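Local coordinates for protein peptidyl-prolyl cis-trans isomerase (Hirschia baltica, PDB 5EX2) that probably catalyses the cis-trans isomerisation of peptide bonds preceding proline, as expected of a cyclophilin, and binds magnesium, at residues Y5-E8 against S9-D13; E193-D196 against V197-L201; D221-P224 against K225-P228; P238-S241 against L242-R246. All coordinates share one frame; numbering follows the deposited sequence.

Contact 1: residues Y5-E8 against S9-D13; sequences YTKE and SVQAD
Thr6 O is gripped by two donors from the next turn: the Ser9 hydroxyl gives it a hydrogen bond, OG to O 2.8 Å, and Val10 N to Thr6 O adds a second of 3.0 Å. The C=O...donor angle is 127° for the hydroxyl but 160° for the amide, which therefore approaches closer to straight on. Thr6 also turns its own hydroxyl into the helix, and Ser9 N donates to Thr6 OG1 at 3.1 Å. With chi1 at 65°, OG1 is folded back between the backbone N and the carbonyl carbon, where it can meet that amide. This makes Thr6 the N-cap of the short helix 7-11. The next bond, Gln11 N to Lys7 O, is 2.9 Å long. Outside it the extended Lys7 chain slants across the Gln11 amide, CE lying 3.5 Å from NE2. With an alanine at Lys7, the Gln11 amide would probably be freer to turn and Glu229 would probably be left without its long, weak ion pair. A water ties the cap from outside, accepting from Thr6 N and donating to Ser9 OG, 3.1 Å away. On the protein side, Val10 CG2 touches Tyr5 CB at 3.9 Å, and Val10 packs on Trp231 of strand 229-233. The Tyr5 ring leads away from the helix to an edge-to-face meeting with Trp17.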
ATOM      1  N   TYR A   5     -14.799 -14.120  -2.828  1.00 19.18           N
ATOM      2  CA  TYR A   5     -14.101 -15.082  -3.670  1.00 16.75           C
ATOM      3  C   TYR A   5     -13.548 -16.216  -2.828  1.00 17.34           C
ATOM      4  O   TYR A   5     -12.871 -15.983  -1.834  1.00 20.02           O
ATOM      5  CB  TYR A   5     -12.967 -14.402  -4.422  1.00 18.01           C
ATOM      6  CG  TYR A   5     -13.371 -13.106  -5.081  1.00 17.21           C
ATOM      7  CD1 TYR A   5     -13.963 -13.093  -6.338  1.00 28.58           C
ATOM      8  CD2 TYR A   5     -13.164 -11.900  -4.435  1.00 20.98           C
ATOM      9  CE1 TYR A   5     -14.331 -11.898  -6.933  1.00 18.36           C
ATOM     10  CE2 TYR A   5     -13.526 -10.714  -5.012  1.00 25.09           C
ATOM     11  CZ  TYR A   5     -14.105 -10.713  -6.257  1.00 18.06           C
ATOM     12  OH  TYR A   5     -14.456  -9.503  -6.807  1.00 25.47           O
ATOM     13  N   THR A   6     -13.831 -17.442  -3.241  1.00 18.14           N
ATOM     14  CA  THR A   6     -13.325 -18.611  -2.535  1.00 20.70           C
ATOM     15  C   THR A   6     -11.887 -18.891  -2.920  1.00 18.16           C
ATOM     16  O   THR A   6     -11.443 -18.568  -4.028  1.00 15.41           O
ATOM     17  CB  THR A   6     -14.142 -19.865  -2.839  1.00 19.14           C
ATOM     18  OG1 THR A   6     -13.997 -20.211  -4.222  1.00 21.96           O
ATOM     19  CG2 THR A   6     -15.608 -19.654  -2.510  1.00 27.83           C
ATOM     20  N   LYS A   7     -11.171 -19.538  -2.011  1.00 16.41           N
ATOM     21  CA  LYS A   7      -9.789 -19.909  -2.251  1.00 14.21           C
ATOM     22  C   LYS A   7      -9.701 -20.827  -3.469  1.00 15.52           C
ATOM     23  O   LYS A   7      -8.810 -20.680  -4.304  1.00 17.29           O
ATOM     24  CB  LYS A   7      -9.204 -20.598  -1.018  1.00 17.30           C
ATOM     25  CG  LYS A   7      -7.698 -20.756  -1.073  1.00 15.65           C
ATOM     26  CD  LYS A   7      -7.149 -21.271   0.265  1.00 21.37           C
ATOM     27  CE  LYS A   7      -5.629 -21.294   0.285  1.00 29.95           C
ATOM     28  NZ  LYS A   7      -5.102 -21.964   1.503  1.00 38.14           N
ATOM     29  N   GLU A   8     -10.654 -21.744  -3.595  1.00 17.66           N
ATOM     30  CA  GLU A   8     -10.661 -22.665  -4.710  1.00 17.43           C
ATOM     31  C   GLU A   8     -10.759 -21.910  -6.040  1.00 23.26           C
ATOM     32  O   GLU A   8     -10.020 -22.194  -6.982  1.00 19.51           O
ATOM     33  CB  GLU A   8     -11.820 -23.650  -4.554  1.00 20.82           C
ATOM     34  CG  GLU A   8     -11.870 -24.735  -5.606  1.00 32.68           C
ATOM     35  CD  GLU A   8     -12.844 -25.854  -5.252  1.00 42.41           C
ATOM     36  OE1 GLU A   8     -13.508 -25.764  -4.196  1.00 51.54           O
ATOM     37  OE2 GLU A   8     -12.944 -26.828  -6.028  1.00 44.49           O
ATOM     38  N   SER A   9     -11.663 -20.937  -6.107  1.00 16.45           N
ATOM     39  CA  SER A   9     -11.889 -20.200  -7.352  1.00 16.36           C
ATOM     40  C   SER A   9     -10.698 -19.312  -7.720  1.00 15.93           C
ATOM     41  O   SER A   9     -10.421 -19.083  -8.898  1.00 17.57           O
ATOM     42  CB  SER A   9     -13.155 -19.353  -7.240  1.00 20.57           C
ATOM     43  OG  SER A   9     -12.940 -18.222  -6.420  1.00 23.82           O
ATOM     44  N   VAL A  10     -10.010 -18.790  -6.710  1.00 13.29           N
ATOM     45  CA  VAL A  10      -8.847 -17.951  -6.916  1.00 12.47           C
ATOM     46  C   VAL A  10      -7.639 -18.791  -7.352  1.00 16.58           C
ATOM     47  O   VAL A  10      -6.940 -18.424  -8.291  1.00 15.36           O
ATOM     48  CB  VAL A  10      -8.543 -17.177  -5.635  1.00 17.04           C
ATOM     49  CG1 VAL A  10      -7.157 -16.573  -5.667  1.00 18.28           C
ATOM     50  CG2 VAL A  10      -9.619 -16.118  -5.408  1.00 14.44           C
ATOM     51  N   GLN A  11      -7.404 -19.924  -6.700  1.00 15.75           N
ATOM     52  CA  GLN A  11      -6.271 -20.778  -7.064  1.00 18.55           C
ATOM     53  C   GLN A  11      -6.388 -21.402  -8.445  1.00 25.07           C
ATOM     54  O   GLN A  11      -5.381 -21.659  -9.108  1.00 27.68           O
ATOM     55  CB  GLN A  11      -6.106 -21.890  -6.036  1.00 22.80           C
ATOM     56  CG  GLN A  11      -5.586 -21.383  -4.728  1.00 22.57           C
ATOM     57  CD  GLN A  11      -5.342 -22.491  -3.725  1.00 23.84           C
ATOM     58  OE1 GLN A  11      -6.020 -23.518  -3.740  1.00 32.40           O
ATOM     59  NE2 GLN A  11      -4.367 -22.290  -2.848  1.00 39.25           N
ATOM     60  N   ALA A  12      -7.612 -21.651  -8.882  1.00 16.55           N
ATOM     61  CA  ALA A  12      -7.833 -22.275 -10.170  1.00 20.07           C
ATOM     62  C   ALA A  12      -7.679 -21.297 -11.324  1.00 16.83           C
ATOM     63  O   ALA A  12      -7.728 -21.706 -12.476  1.00 17.02           O
ATOM     64  CB  ALA A  12      -9.211 -22.897 -10.214  1.00 22.67           C
ATOM     65  N   ASP A  13      -7.496 -20.015 -11.020  1.00 14.38           N
ATOM     66  CA  ASP A  13      -7.649 -18.965 -12.028  1.00 11.05           C
ATOM     67  C   ASP A  13      -6.532 -17.929 -12.017  1.00 10.49           C
ATOM     68  O   ASP A  13      -6.746 -16.764 -11.701  1.00 10.43           O
ATOM     69  CB  ASP A  13      -9.001 -18.287 -11.832  1.00 12.37           C
ATOM     70  CG  ASP A  13      -9.396 -17.401 -13.000  1.00 12.42           C
ATOM     71  OD1 ASP A  13      -8.728 -17.431 -14.057  1.00 15.31           O
ATOM     72  OD2 ASP A  13     -10.419 -16.702 -12.880  1.00 14.05           O
TER
HETATM   73  O   HOH W   1     -15.802 -17.415  -5.480  1.00 27.26           O

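Contact 2: residues E193-D196 against V197-L201; sequences EGLD and VAKSL
Gly194 O receives the amide of Ala198, N to O 2.9 Å with an N-H...O angle of 164°, and this nearly linear bond lies in the compact part of helix 195-198. Beside it, Val197 CB comes within 3.3 Å of Gly194 O, while Ala198 CB sits 3.5 Å from Leu195 O. Gly194 is the N-cap, with phi at 111°; a side chain there would run into the carbonyl oxygen of Glu193. Val197 and Ala198 fasten this side to the eight-stranded barrel, resting on Val35 and Leu173 respectively. The other side is looser. Leu195 and Lys199 pass at a slant, Leu195 CG to Lys199 CE 4.0 Å, with carbon contacts alone between the two side chains. A bound magnesium ion lies about 4 Å from the Lys199 side chain, too far for direct coordination. Farther along, Ser200 folds back: its OG donates to Val197 O at 2.7 Å, and Ser200 N bonds to the same oxygen; a type I turn runs from Ala198 to Leu201. At the opening turn, Asp196 CG is folded between its backbone N and carbonyl carbon (chi1 57°), which carries OD1 to 2.8 Å from Val197 N. That bond is bent and weak, yet a carboxylate beside first-turn amides is likely to be favoured by the helix dipole, so its contribution is probably more electrostatic than directional.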
ATOM      1  N   GLU A 193      -6.243  -6.215   3.077  0.72  8.85           N
ATOM      2  CA  GLU A 193      -7.369  -6.374   3.977  0.72 10.52           C
ATOM      3  C   GLU A 193      -7.033  -5.512   5.167  0.72  8.91           C
ATOM      4  O   GLU A 193      -5.861  -5.377   5.524  0.72  9.84           O
ATOM      5  CB  GLU A 193      -7.595  -7.838   4.378  0.72 12.54           C
ATOM      6  CG  GLU A 193      -8.388  -8.634   3.351  0.72 16.51           C
ATOM      7  CD  GLU A 193      -8.747 -10.047   3.811  0.72 19.98           C
ATOM      8  OE1 GLU A 193      -8.602 -10.360   5.018  0.72 15.09           O
ATOM      9  OE2 GLU A 193      -9.186 -10.850   2.957  0.72 13.05           O
ATOM     10  N   GLY A 194      -8.048  -4.895   5.748  1.00 11.47           N
ATOM     11  CA  GLY A 194      -7.867  -4.095   6.939  1.00 11.50           C
ATOM     12  C   GLY A 194      -8.038  -2.596   6.775  1.00 11.25           C
ATOM     13  O   GLY A 194      -7.830  -1.860   7.721  1.00 10.98           O
ATOM     14  N   LEU A 195      -8.419  -2.121   5.595  1.00  9.30           N
ATOM     15  CA  LEU A 195      -8.768  -0.716   5.475  1.00  9.79           C
ATOM     16  C   LEU A 195      -9.858  -0.354   6.475  1.00 10.35           C
ATOM     17  O   LEU A 195      -9.812   0.721   7.083  1.00 10.01           O
ATOM     18  CB  LEU A 195      -9.223  -0.379   4.061  1.00 10.14           C
ATOM     19  CG  LEU A 195      -9.755   1.048   3.840  1.00  8.14           C
ATOM     20  CD1 LEU A 195      -8.773   2.099   4.279  1.00  9.86           C
ATOM     21  CD2 LEU A 195     -10.120   1.274   2.379  1.00 10.59           C
ATOM     22  N   ASP A 196     -10.834  -1.238   6.658  1.00  9.28           N
ATOM     23  CA  ASP A 196     -11.907  -0.982   7.610  1.00 12.68           C
ATOM     24  C   ASP A 196     -11.347  -0.909   9.037  1.00 12.34           C
ATOM     25  O   ASP A 196     -11.773  -0.079   9.843  1.00 11.82           O
ATOM     26  CB  ASP A 196     -13.004  -2.053   7.504  1.00 12.24           C
ATOM     27  CG  ASP A 196     -12.490  -3.480   7.711  1.00 24.48           C
ATOM     28  OD1 ASP A 196     -11.267  -3.735   7.640  1.00 26.03           O
ATOM     29  OD2 ASP A 196     -13.345  -4.369   7.936  1.00 40.32           O
ATOM     30  N   VAL A 197     -10.369  -1.752   9.331  1.00  9.77           N
ATOM     31  CA  VAL A 197      -9.683  -1.717  10.624  1.00  8.49           C
ATOM     32  C   VAL A 197      -8.985  -0.364  10.798  1.00  9.55           C
ATOM     33  O   VAL A 197      -9.119   0.285  11.851  1.00  9.19           O
ATOM     34  CB  VAL A 197      -8.669  -2.868  10.751  1.00 11.86           C
ATOM     35  CG1 VAL A 197      -7.768  -2.687  11.957  1.00  8.85           C
ATOM     36  CG2 VAL A 197      -9.399  -4.196  10.843  1.00 11.41           C
ATOM     37  N   ALA A 198      -8.253   0.085   9.778  1.00  8.52           N
ATOM     38  CA  ALA A 198      -7.552   1.367   9.833  1.00 10.33           C
ATOM     39  C   ALA A 198      -8.531   2.502  10.089  1.00  7.98           C
ATOM     40  O   ALA A 198      -8.227   3.454  10.816  1.00  9.70           O
ATOM     41  CB  ALA A 198      -6.779   1.605   8.533  1.00 10.99           C
ATOM     42  N   LYS A 199      -9.691   2.442   9.436  1.00 10.26           N
ATOM     43  CA  LYS A 199     -10.720   3.463   9.598  1.00 10.01           C
ATOM     44  C   LYS A 199     -11.384   3.426  10.965  1.00  9.79           C
ATOM     45  O   LYS A 199     -12.122   4.335  11.311  1.00 10.11           O
ATOM     46  CB  LYS A 199     -11.791   3.329   8.514  1.00 10.08           C
ATOM     47  CG  LYS A 199     -11.354   3.713   7.132  1.00 13.66           C
ATOM     48  CD  LYS A 199     -12.558   3.534   6.202  1.00 18.96           C
ATOM     49  CE  LYS A 199     -12.348   3.991   4.792  1.00 25.92           C
ATOM     50  NZ  LYS A 199     -13.567   3.646   3.990  1.00 21.57           N
ATOM     51  N   SER A 200     -11.134   2.383  11.745  1.00  8.87           N
ATOM     52  CA  SER A 200     -11.742   2.261  13.068  1.00 12.53           C
ATOM     53  C   SER A 200     -10.766   2.645  14.180  1.00 12.06           C
ATOM     54  O   SER A 200     -11.156   2.684  15.347  1.00 11.15           O
ATOM     55  CB  SER A 200     -12.262   0.834  13.301  1.00 11.22           C
ATOM     56  OG  SER A 200     -11.210  -0.089  13.525  1.00 12.24           O
ATOM     57  N   LEU A 201      -9.493   2.862  13.852  1.00  9.48           N
ATOM     58  CA  LEU A 201      -8.517   3.232  14.880  1.00 10.47           C
ATOM     59  C   LEU A 201      -8.941   4.539  15.545  1.00  9.28           C
ATOM     60  O   LEU A 201      -9.471   5.436  14.881  1.00  9.76           O
ATOM     61  CB  LEU A 201      -7.114   3.335  14.282  1.00  9.08           C
ATOM     62  CG  LEU A 201      -6.556   2.023  13.715  1.00  8.42           C
ATOM     63  CD1 LEU A 201      -5.334   2.243  12.895  1.00  9.62           C
ATOM     64  CD2 LEU A 201      -6.222   1.065  14.844  1.00  8.44           C
TER

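Contact 3: residues D221-P224 against K225-P228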
ATOM      1  N   ASP A 221       8.722 -14.928   7.002  1.00 10.36           N
ATOM      2  CA  ASP A 221       9.431 -15.363   8.199  1.00 12.10           C
ATOM      3  C   ASP A 221       8.666 -16.416   8.974  1.00 12.50           C
ATOM      4  O   ASP A 221       9.194 -17.006   9.921  1.00 15.14           O
ATOM      5  CB  ASP A 221       9.720 -14.174   9.101  1.00  9.87           C
ATOM      6  CG  ASP A 221      10.684 -13.193   8.474  1.00 13.16           C
ATOM      7  OD1 ASP A 221      11.456 -13.589   7.575  1.00 14.21           O
ATOM      8  OD2 ASP A 221      10.675 -12.019   8.878  1.00 12.44           O
ATOM      9  N   LEU A 222       7.428 -16.664   8.568  1.00 13.51           N
ATOM     10  CA  LEU A 222       6.637 -17.727   9.171  1.00 11.62           C
ATOM     11  C   LEU A 222       6.979 -19.056   8.541  1.00 14.28           C
ATOM     12  O   LEU A 222       7.426 -19.108   7.387  1.00 14.04           O
ATOM     13  CB  LEU A 222       5.153 -17.440   8.987  1.00 11.57           C
ATOM     14  CG  LEU A 222       4.619 -16.151   9.610  1.00 11.06           C
ATOM     15  CD1 LEU A 222       3.177 -15.941   9.183  1.00 11.57           C
ATOM     16  CD2 LEU A 222       4.738 -16.202  11.121  1.00 12.80           C
ATOM     17  N   ALA A 223       6.755 -20.128   9.297  1.00 14.25           N
ATOM     18  CA  ALA A 223       6.865 -21.472   8.746  1.00 17.79           C
ATOM     19  C   ALA A 223       5.847 -21.607   7.618  1.00 14.95           C
ATOM     20  O   ALA A 223       4.748 -21.071   7.713  1.00 15.53           O
ATOM     21  CB  ALA A 223       6.622 -22.522   9.815  1.00 18.07           C
ATOM     22  N   PRO A 224       6.199 -22.344   6.554  1.00 19.65           N
ATOM     23  CA  PRO A 224       5.283 -22.468   5.420  1.00 19.94           C
ATOM     24  C   PRO A 224       3.831 -22.775   5.803  1.00 17.35           C
ATOM     25  O   PRO A 224       2.935 -22.134   5.262  1.00 20.81           O
ATOM     26  CB  PRO A 224       5.895 -23.619   4.617  1.00 26.78           C
ATOM     27  CG  PRO A 224       7.347 -23.479   4.856  1.00 27.12           C
ATOM     28  CD  PRO A 224       7.481 -23.022   6.291  1.00 21.68           C
ATOM     29  N   LYS A 225       3.592 -23.684   6.740  1.00 23.85           N
ATOM     30  CA  LYS A 225       2.219 -24.090   7.025  1.00 23.42           C
ATOM     31  C   LYS A 225       1.449 -22.971   7.740  1.00 21.21           C
ATOM     32  O   LYS A 225       0.220 -22.994   7.771  1.00 25.56           O
ATOM     33  CB  LYS A 225       2.178 -25.363   7.878  1.00 23.53           C
ATOM     34  CG  LYS A 225       2.228 -25.125   9.381  1.00 26.01           C
ATOM     35  CD  LYS A 225       2.242 -26.430  10.152  1.00 32.26           C
ATOM     36  CE  LYS A 225       2.174 -26.175  11.649  1.00 29.27           C
ATOM     37  NZ  LYS A 225       3.249 -25.288  12.176  1.00 32.23           N
ATOM     38  N   ASP A 226       2.165 -22.012   8.327  1.00 16.62           N
ATOM     39  CA  ASP A 226       1.527 -20.944   9.105  1.00 16.77           C
ATOM     40  C   ASP A 226       1.246 -19.688   8.281  1.00 13.59           C
ATOM     41  O   ASP A 226       0.594 -18.751   8.763  1.00 15.09           O
ATOM     42  CB  ASP A 226       2.403 -20.559  10.300  1.00 17.45           C
ATOM     43  CG  ASP A 226       2.552 -21.679  11.298  1.00 30.93           C
ATOM     44  OD1 ASP A 226       1.637 -22.520  11.399  1.00 28.84           O
ATOM     45  OD2 ASP A 226       3.590 -21.710  11.986  1.00 25.14           O
ATOM     46  N   ARG A 227       1.739 -19.659   7.050  1.00 16.14           N
ATOM     47  CA  ARG A 227       1.654 -18.449   6.239  1.00 18.05           C
ATOM     48  C   ARG A 227       0.244 -18.216   5.722  1.00 16.23           C
ATOM     49  O   ARG A 227      -0.318 -19.087   5.070  1.00 18.81           O
ATOM     50  CB  ARG A 227       2.609 -18.533   5.045  1.00 13.84           C
ATOM     51  CG  ARG A 227       4.058 -18.581   5.432  1.00 16.76           C
ATOM     52  CD  ARG A 227       4.974 -18.675   4.233  1.00 18.20           C
ATOM     53  NE  ARG A 227       6.359 -18.835   4.654  1.00 19.60           N
ATOM     54  CZ  ARG A 227       7.302 -19.482   3.975  1.00 26.98           C
ATOM     55  NH1 ARG A 227       7.032 -20.037   2.798  1.00 37.46           N
ATOM     56  NH2 ARG A 227       8.526 -19.566   4.477  1.00 37.56           N
ATOM     57  N   PRO A 228      -0.333 -17.029   5.980  1.00 12.88           N
ATOM     58  CA  PRO A 228      -1.530 -16.674   5.216  1.00 12.53           C
ATOM     59  C   PRO A 228      -1.177 -16.594   3.749  1.00 12.46           C
ATOM     60  O   PRO A 228      -0.026 -16.319   3.419  1.00 15.07           O
ATOM     61  CB  PRO A 228      -1.945 -15.300   5.771  1.00 13.70           C
ATOM     62  CG  PRO A 228      -0.842 -14.854   6.646  1.00 25.08           C
ATOM     63  CD  PRO A 228       0.016 -16.014   6.989  1.00 14.29           C
TER
HETATM   64  O   HOH W   2       5.511 -19.952  11.914  1.00 17.63           O
HETATM   65  O   HOH W   3       0.347 -21.555   4.634  1.00 39.14           O
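The Arg227 guanidinium has Pro224 CA over one face, 3.7 Å above its plane and offset toward the rim, with Ala223 C on that face too, while Leu222 O lies at its edge. Two nitrogens reach this oxygen: NE donates to Leu222 O at 2.9 Å, and NH2 to Leu222 O makes a weak bond of 3.1 Å. The NE bond is not ideal, since the donor stands 41° out of the carbonyl plane. An extended run from CG to NE lays the arginine alongside Pro224, both pointing the same way. Apart from the guanidinium, Leu222 CD1 meets Pro228 CD at 3.8 Å, the two side chains crossing at about a right angle. Asp226 spans the other end of the turn through a water, which accepts from Ala223 N and donates to OD2, 2.6 Å away. Its OD1 forms a salt bridge with Lys225 NZ, the hydrogen bond within it weak. In the backbone, Asp226 N bonds to Ala223 O at 2.8 Å and Arg227 N to Pro224 O at 3.3 Å. These successive bonds between residues three apart are the signature of a short 3-10 turn, here opened by a proline in the link that carries the chain from barrel strand 212-218 to strand 229-233 of the three-stranded sheet.

Contact 4: residues P238-S241 against L242-R246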
ATOM      1  N   PRO A 238      -9.865 -10.254 -17.232  1.00  9.55           N
ATOM      2  CA  PRO A 238     -11.257  -9.937 -17.558  1.00  9.94           C
ATOM      3  C   PRO A 238     -12.148  -9.713 -16.353  1.00  7.64           C
ATOM      4  O   PRO A 238     -13.105  -8.966 -16.430  1.00  9.55           O
ATOM      5  CB  PRO A 238     -11.726 -11.164 -18.341  1.00 11.39           C
ATOM      6  CG  PRO A 238     -10.835 -12.249 -17.928  1.00 10.87           C
ATOM      7  CD  PRO A 238      -9.495 -11.611 -17.661  1.00  9.38           C
ATOM      8  N   MET A 239     -11.857 -10.344 -15.228  1.00  7.41           N
ATOM      9  CA  MET A 239     -12.672 -10.069 -14.053  1.00  8.98           C
ATOM     10  C   MET A 239     -12.526  -8.610 -13.632  1.00  8.25           C
ATOM     11  O   MET A 239     -13.482  -7.980 -13.195  1.00  8.60           O
ATOM     12  CB  MET A 239     -12.303 -10.995 -12.904  1.00  7.18           C
ATOM     13  CG  MET A 239     -12.778 -12.394 -13.146  1.00  8.95           C
ATOM     14  SD  MET A 239     -12.367 -13.575 -11.858  1.00 10.51           S
ATOM     15  CE  MET A 239     -13.448 -13.019 -10.544  1.00 12.03           C
ATOM     16  N   PHE A 240     -11.326  -8.068 -13.762  1.00  8.11           N
ATOM     17  CA  PHE A 240     -11.156  -6.679 -13.393  1.00  6.48           C
ATOM     18  C   PHE A 240     -11.870  -5.771 -14.400  1.00  8.62           C
ATOM     19  O   PHE A 240     -12.400  -4.739 -14.018  1.00  9.15           O
ATOM     20  CB  PHE A 240      -9.689  -6.288 -13.274  1.00  7.79           C
ATOM     21  CG  PHE A 240      -9.494  -4.969 -12.570  1.00  8.67           C
ATOM     22  CD1 PHE A 240      -9.747  -4.867 -11.205  1.00  7.08           C
ATOM     23  CD2 PHE A 240      -9.110  -3.829 -13.255  1.00  7.58           C
ATOM     24  CE1 PHE A 240      -9.606  -3.675 -10.538  1.00 10.02           C
ATOM     25  CE2 PHE A 240      -8.962  -2.633 -12.582  1.00  9.94           C
ATOM     26  CZ  PHE A 240      -9.208  -2.560 -11.225  1.00  9.74           C
ATOM     27  N   SER A 241     -11.895  -6.157 -15.666  1.00  8.44           N
ATOM     28  CA  SER A 241     -12.669  -5.414 -16.650  1.00  8.70           C
ATOM     29  C   SER A 241     -14.147  -5.336 -16.258  1.00 10.15           C
ATOM     30  O   SER A 241     -14.793  -4.295 -16.380  1.00 11.05           O
ATOM     31  CB  SER A 241     -12.505  -6.074 -18.008  1.00  9.01           C
ATOM     32  OG  SER A 241     -13.163  -5.355 -19.030  1.00 14.86           O
ATOM     33  N   LEU A 242     -14.677  -6.460 -15.786  0.54  8.44           N
ATOM     34  CA  LEU A 242     -16.057  -6.524 -15.344  0.54 10.52           C
ATOM     35  C   LEU A 242     -16.272  -5.685 -14.091  0.54  8.95           C
ATOM     36  O   LEU A 242     -17.300  -5.034 -13.936  0.54  9.88           O
ATOM     37  CB  LEU A 242     -16.441  -7.977 -15.072  0.54 12.97           C
ATOM     38  CG  LEU A 242     -16.488  -8.836 -16.333  0.54  8.48           C
ATOM     39  CD1 LEU A 242     -16.664 -10.308 -15.986  0.54 12.70           C
ATOM     40  CD2 LEU A 242     -17.599  -8.369 -17.266  0.54 16.12           C
ATOM     41  N   PHE A 243     -15.302  -5.724 -13.188  1.00  9.41           N
ATOM     42  CA  PHE A 243     -15.337  -4.908 -11.980  1.00  9.81           C
ATOM     43  C   PHE A 243     -15.402  -3.423 -12.322  1.00 10.02           C
ATOM     44  O   PHE A 243     -16.254  -2.701 -11.808  1.00 10.61           O
ATOM     45  CB  PHE A 243     -14.117  -5.264 -11.126  1.00 11.12           C
ATOM     46  CG  PHE A 243     -13.835  -4.323  -9.987  1.00 12.57           C
ATOM     47  CD1 PHE A 243     -12.937  -3.285 -10.162  1.00 11.54           C
ATOM     48  CD2 PHE A 243     -14.397  -4.519  -8.734  1.00 14.07           C
ATOM     49  CE1 PHE A 243     -12.644  -2.417  -9.130  1.00 15.38           C
ATOM     50  CE2 PHE A 243     -14.098  -3.651  -7.685  1.00 15.17           C
ATOM     51  CZ  PHE A 243     -13.213  -2.610  -7.892  1.00 14.75           C
ATOM     52  N   LEU A 244     -14.553  -2.964 -13.231  1.00  9.07           N
ATOM     53  CA  LEU A 244     -14.582  -1.563 -13.647  1.00 10.98           C
ATOM     54  C   LEU A 244     -15.907  -1.222 -14.305  1.00 12.76           C
ATOM     55  O   LEU A 244     -16.477  -0.165 -14.063  1.00 13.79           O
ATOM     56  CB  LEU A 244     -13.446  -1.261 -14.614  1.00 11.74           C
ATOM     57  CG  LEU A 244     -12.038  -1.287 -14.052  1.00  9.74           C
ATOM     58  CD1 LEU A 244     -11.033  -1.093 -15.164  1.00 12.04           C
ATOM     59  CD2 LEU A 244     -11.864  -0.196 -13.028  1.00 13.92           C
ATOM     60  N   ASP A 245     -16.403  -2.121 -15.148  1.00 12.52           N
ATOM     61  CA  ASP A 245     -17.698  -1.906 -15.777  1.00 12.86           C
ATOM     62  C   ASP A 245     -18.780  -1.677 -14.740  1.00 14.00           C
ATOM     63  O   ASP A 245     -19.616  -0.780 -14.873  1.00 16.16           O
ATOM     64  CB  ASP A 245     -18.130  -3.096 -16.634  1.00 13.16           C
ATOM     65  CG  ASP A 245     -17.317  -3.264 -17.902  1.00 18.28           C
ATOM     66  OD1 ASP A 245     -16.539  -2.361 -18.292  1.00 14.55           O
ATOM     67  OD2 ASP A 245     -17.503  -4.323 -18.538  1.00 16.52           O
ATOM     68  N   ARG A 246     -18.779  -2.543 -13.735  1.00 13.69           N
ATOM     69  CA  ARG A 246     -19.795  -2.547 -12.702  1.00 16.12           C
ATOM     70  C   ARG A 246     -19.674  -1.293 -11.829  1.00 16.54           C
ATOM     71  O   ARG A 246     -20.680  -0.656 -11.520  1.00 18.83           O
ATOM     72  CB  ARG A 246     -19.664  -3.846 -11.904  1.00 17.90           C
ATOM     73  CG  ARG A 246     -20.627  -4.047 -10.769  1.00 31.97           C
ATOM     74  CD  ARG A 246     -20.288  -5.342 -10.052  1.00 22.75           C
ATOM     75  NE  ARG A 246     -19.513  -5.111  -8.831  1.00 38.61           N
ATOM     76  CZ  ARG A 246     -18.357  -5.697  -8.520  1.00 40.44           C
ATOM     77  NH1 ARG A 246     -17.779  -6.581  -9.335  1.00 21.49           N
ATOM     78  NH2 ARG A 246     -17.770  -5.392  -7.367  1.00 32.39           N
TER
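Phe240 sets its ring beside that of Phe243, with little true overlap: the centroids are 5.1 Å apart and the planes, inclined by 25°, are slid past one another. The closest approach is Phe240 CE1 to Phe243 CD1 at 3.4 Å, an oblique meeting. Both rings leave the helix with CG opposite the backbone N (chi1 -166° and 168°), which sends them out along the same flank. Leu244 comes up to the CD2-CE2 side of the Phe240 ring, its CD1 3.7 Å from CE2. Helix 238-247 supplies the spacing, as three and four residues bring side chains back to nearly one face; its bonds include Leu244 N to Phe240 O at 2.9 Å and Phe243 N to Met239 O, also 2.9 Å. That face packs inward. Phe240 meets Phe123 of strand 119-124 edge-to-face and touches Met233 of strand 229-233. A serine in place of Phe240 is likely to leave a gap between Phe243, Leu244 and Phe123 and to bury a hydroxyl among carbons. On the exposed side, Asp245 N bonds to Ser241 O at 3.0 Å, and the carboxylate OD1 stands 3.2 Å from the same Ser241 O. Neither oxygen can donate to the other; Arg249 probably eases their closeness, with a salt bridge from NE to Asp245 OD1 and a weak hydrogen bond from NH2 to Ser241 O.

How the contacts relate
From the N terminus the four contacts follow in series; each is local, within one continuous stretch of chain, and closes no long loop, and none nests within or crosses another. Contact 1 starts helix 7-11 ahead of the first strand. Contact 2 follows barrel strand 187-191, contact 3 lies in the link between strand 212-218 and strand 229-233, and contact 4 shapes helix 238-247 just beyond. Only contacts 1 and 4 touch: Tyr5 CE1 meets Met239 CE at 3.9 Å, and Met239 SD also packs against Asp13 OD2, joining the N-terminal helix to the late one beside strand 229-233. Contacts 3 and 4 are farthest apart, about 32 Å between centres.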